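ArtJ (Geobacillus stearothermophilus, PDB 2PVU) binds the basic amino acids arginine, lysine and histidine, probably delivering them to its cognate ATP-binding cassette transporter, Art(MP)2. Local coordinates at residues V68-A73 against K245-S250. Numbering follows the deposited sequence.
Sequences VDLLDA and KNVINS
Val247 points at helix 66-78 and wedges its two methyls against Leu70 and Ala73, joining two helices of one lobe in the bilobed fold of the family 3 solute-binding proteins. Valine suits the place because its beta-branch gives two methyls from one short side chain: with CG1 anti to the backbone N (chi1 171°), Val247 CG1 lies 4.0 Å from Leu70 CD1 and equally near Ala73 CB. The other methyl, CG2, lies against the carbonyl group of Ala73, 3.6 Å from Ala73 O, the closest approach between the two segments, and 3.8 Å from Ala73 CB. Alanine suits this closest backbone approach, where the CA atoms of Ala73 and Val247 are 6.6 Å apart; leucine, one turn earlier, has the length to bring a methyl to the same valine. Trimming Val247 to an alanine would probably open a gap beside Leu70 CD1 and Ala73 CB, leaving the two helices less closely joined. Helix 252-261 packs beside the contact: Tyr253 touches Leu70, and the backbones of Tyr253 and Val247 are hydrogen-bonded. The bound lysine is remote, about 14 Å from the Leu70 side chain. Asp69 OD2 takes both a salt bridge from Lys259 NZ and a hydrogen bond from Trp260 NE1.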
ATOM      1  N   VAL A  68      -9.710  -3.452  -2.240  1.00 22.90           N
ATOM      2  CA  VAL A  68     -10.691  -4.522  -2.541  1.00 22.63           C
ATOM      3  C   VAL A  68     -11.863  -4.021  -3.382  1.00 22.78           C
ATOM      4  O   VAL A  68     -12.231  -4.648  -4.384  1.00 22.58           O
ATOM      5  CB  VAL A  68     -11.188  -5.252  -1.271  1.00 22.05           C
ATOM      6  CG1 VAL A  68     -12.174  -6.393  -1.621  1.00 20.78           C
ATOM      7  CG2 VAL A  68      -9.967  -5.779  -0.464  1.00 22.14           C
ATOM      8  N   ASP A  69     -12.468  -2.905  -2.975  1.00 22.69           N
ATOM      9  CA  ASP A  69     -13.644  -2.385  -3.662  1.00 22.63           C
ATOM     10  C   ASP A  69     -13.228  -1.858  -5.030  1.00 22.04           C
ATOM     11  O   ASP A  69     -13.961  -1.995  -5.996  1.00 21.89           O
ATOM     12  CB  ASP A  69     -14.306  -1.255  -2.882  1.00 22.96           C
ATOM     13  CG  ASP A  69     -14.996  -1.735  -1.615  1.00 26.06           C
ATOM     14  OD1 ASP A  69     -15.183  -2.965  -1.448  1.00 25.43           O
ATOM     15  OD2 ASP A  69     -15.355  -0.858  -0.798  1.00 27.51           O
ATOM     16  N   LEU A  70     -12.072  -1.216  -5.093  1.00 21.35           N
ATOM     17  CA  LEU A  70     -11.628  -0.699  -6.375  1.00 21.27           C
ATOM     18  C   LEU A  70     -11.358  -1.847  -7.337  1.00 20.72           C
ATOM     19  O   LEU A  70     -11.801  -1.815  -8.486  1.00 20.11           O
ATOM     20  CB  LEU A  70     -10.397   0.203  -6.223  1.00 23.04           C
ATOM     21  CG  LEU A  70      -9.808   0.715  -7.538  1.00 24.51           C
ATOM     22  CD1 LEU A  70     -10.766   1.657  -8.295  1.00 26.97           C
ATOM     23  CD2 LEU A  70      -8.516   1.423  -7.266  1.00 23.32           C
ATOM     24  N   LEU A  71     -10.659  -2.888  -6.878  1.00 20.70           N
ATOM     25  CA  LEU A  71     -10.409  -4.066  -7.733  1.00 20.45           C
ATOM     26  C   LEU A  71     -11.714  -4.661  -8.302  1.00 20.74           C
ATOM     27  O   LEU A  71     -11.803  -4.952  -9.481  1.00 21.50           O
ATOM     28  CB  LEU A  71      -9.594  -5.132  -6.966  1.00 20.38           C
ATOM     29  CG  LEU A  71      -9.253  -6.425  -7.739  1.00 20.53           C
ATOM     30  CD1 LEU A  71      -8.210  -6.177  -8.815  1.00 19.97           C
ATOM     31  CD2 LEU A  71      -8.808  -7.504  -6.739  1.00 22.10           C
ATOM     32  N   ASP A  72     -12.733  -4.799  -7.476  1.00 20.81           N
ATOM     33  CA  ASP A  72     -13.997  -5.351  -7.960  1.00 22.92           C
ATOM     34  C   ASP A  72     -14.626  -4.502  -9.051  1.00 22.02           C
ATOM     35  O   ASP A  72     -15.124  -5.024 -10.051  1.00 22.97           O
ATOM     36  CB  ASP A  72     -14.980  -5.485  -6.806  1.00 22.95           C
ATOM     37  CG  ASP A  72     -16.139  -6.365  -7.176  1.00 28.93           C
ATOM     38  OD1 ASP A  72     -15.873  -7.524  -7.592  1.00 31.96           O
ATOM     39  OD2 ASP A  72     -17.288  -5.886  -7.104  1.00 29.19           O
ATOM     40  N   ALA A  73     -14.645  -3.192  -8.848  1.00 21.40           N
ATOM     41  CA  ALA A  73     -15.130  -2.267  -9.900  1.00 21.54           C
ATOM     42  C   ALA A  73     -14.312  -2.388 -11.182  1.00 21.26           C
ATOM     43  O   ALA A  73     -14.847  -2.452 -12.311  1.00 21.14           O
ATOM     44  CB  ALA A  73     -15.039  -0.853  -9.393  1.00 21.39           C
ATOM     45  N   LYS A 245      -9.957   3.752 -16.035  1.00 23.23           N
ATOM     46  CA  LYS A 245     -10.453   4.983 -16.681  1.00 24.06           C
ATOM     47  C   LYS A 245     -11.949   5.048 -16.611  1.00 24.21           C
ATOM     48  O   LYS A 245     -12.515   6.085 -16.267  1.00 24.23           O
ATOM     49  CB  LYS A 245      -9.986   5.073 -18.157  1.00 25.13           C
ATOM     50  CG  LYS A 245      -8.559   5.510 -18.244  1.00 29.08           C
ATOM     51  CD  LYS A 245      -8.050   5.595 -19.658  1.00 33.46           C
ATOM     52  CE  LYS A 245      -6.517   5.807 -19.655  1.00 36.42           C
ATOM     53  NZ  LYS A 245      -5.947   5.688 -21.046  1.00 38.34           N
ATOM     54  N   ASN A 246     -12.578   3.932 -16.963  1.00 25.14           N
ATOM     55  CA  ASN A 246     -14.040   3.817 -16.954  1.00 26.04           C
ATOM     56  C   ASN A 246     -14.613   3.986 -15.539  1.00 25.88           C
ATOM     57  O   ASN A 246     -15.552   4.758 -15.333  1.00 26.08           O
ATOM     58  CB  ASN A 246     -14.467   2.514 -17.627  1.00 26.91           C
ATOM     59  CG  ASN A 246     -14.228   2.527 -19.180  1.00 33.53           C
ATOM     60  OD1 ASN A 246     -14.177   1.462 -19.837  1.00 38.67           O
ATOM     61  ND2 ASN A 246     -14.086   3.733 -19.763  1.00 35.77           N
ATOM     62  N   VAL A 247     -14.004   3.311 -14.562  1.00 25.63           N
ATOM     63  CA  VAL A 247     -14.350   3.475 -13.129  1.00 24.71           C
ATOM     64  C   VAL A 247     -14.197   4.912 -12.597  1.00 24.67           C
ATOM     65  O   VAL A 247     -15.061   5.406 -11.851  1.00 24.26           O
ATOM     66  CB  VAL A 247     -13.597   2.441 -12.243  1.00 25.09           C
ATOM     67  CG1 VAL A 247     -13.759   2.741 -10.719  1.00 23.22           C
ATOM     68  CG2 VAL A 247     -14.122   1.035 -12.562  1.00 25.21           C
ATOM     69  N   ILE A 248     -13.112   5.582 -12.970  1.00 24.38           N
ATOM     70  CA  ILE A 248     -12.944   6.986 -12.609  1.00 25.12           C
ATOM     71  C   ILE A 248     -13.980   7.863 -13.324  1.00 25.65           C
ATOM     72  O   ILE A 248     -14.664   8.681 -12.694  1.00 25.47           O
ATOM     73  CB  ILE A 248     -11.524   7.490 -12.894  1.00 25.26           C
ATOM     74  CG1 ILE A 248     -10.513   6.793 -11.945  1.00 24.37           C
ATOM     75  CG2 ILE A 248     -11.484   9.050 -12.795  1.00 25.19           C
ATOM     76  CD1 ILE A 248      -9.051   6.957 -12.321  1.00 26.64           C
ATOM     77  N   ASN A 249     -14.136   7.666 -14.631  1.00 26.58           N
ATOM     78  CA  ASN A 249     -15.085   8.466 -15.406  1.00 26.48           C
ATOM     79  C   ASN A 249     -16.529   8.413 -14.922  1.00 26.51           C
ATOM     80  O   ASN A 249     -17.231   9.420 -14.979  1.00 26.98           O
ATOM     81  CB  ASN A 249     -15.043   8.083 -16.881  1.00 27.62           C
ATOM     82  CG  ASN A 249     -13.790   8.546 -17.557  1.00 28.04           C
ATOM     83  OD1 ASN A 249     -13.009   9.278 -16.983  1.00 30.28           O
ATOM     84  ND2 ASN A 249     -13.602   8.131 -18.793  1.00 32.21           N
ATOM     85  N   SER A 250     -16.972   7.241 -14.468  1.00 26.24           N
ATOM     86  CA  SER A 250     -18.374   7.025 -14.089  1.00 26.71           C
ATOM     87  C   SER A 250     -18.734   7.590 -12.697  1.00 26.30           C
ATOM     88  O   SER A 250     -19.909   7.654 -12.346  1.00 26.58           O
ATOM     89  CB  SER A 250     -18.698   5.518 -14.147  1.00 27.43           C
ATOM     90  OG  SER A 250     -18.026   4.824 -13.098  1.00 25.82           O
TER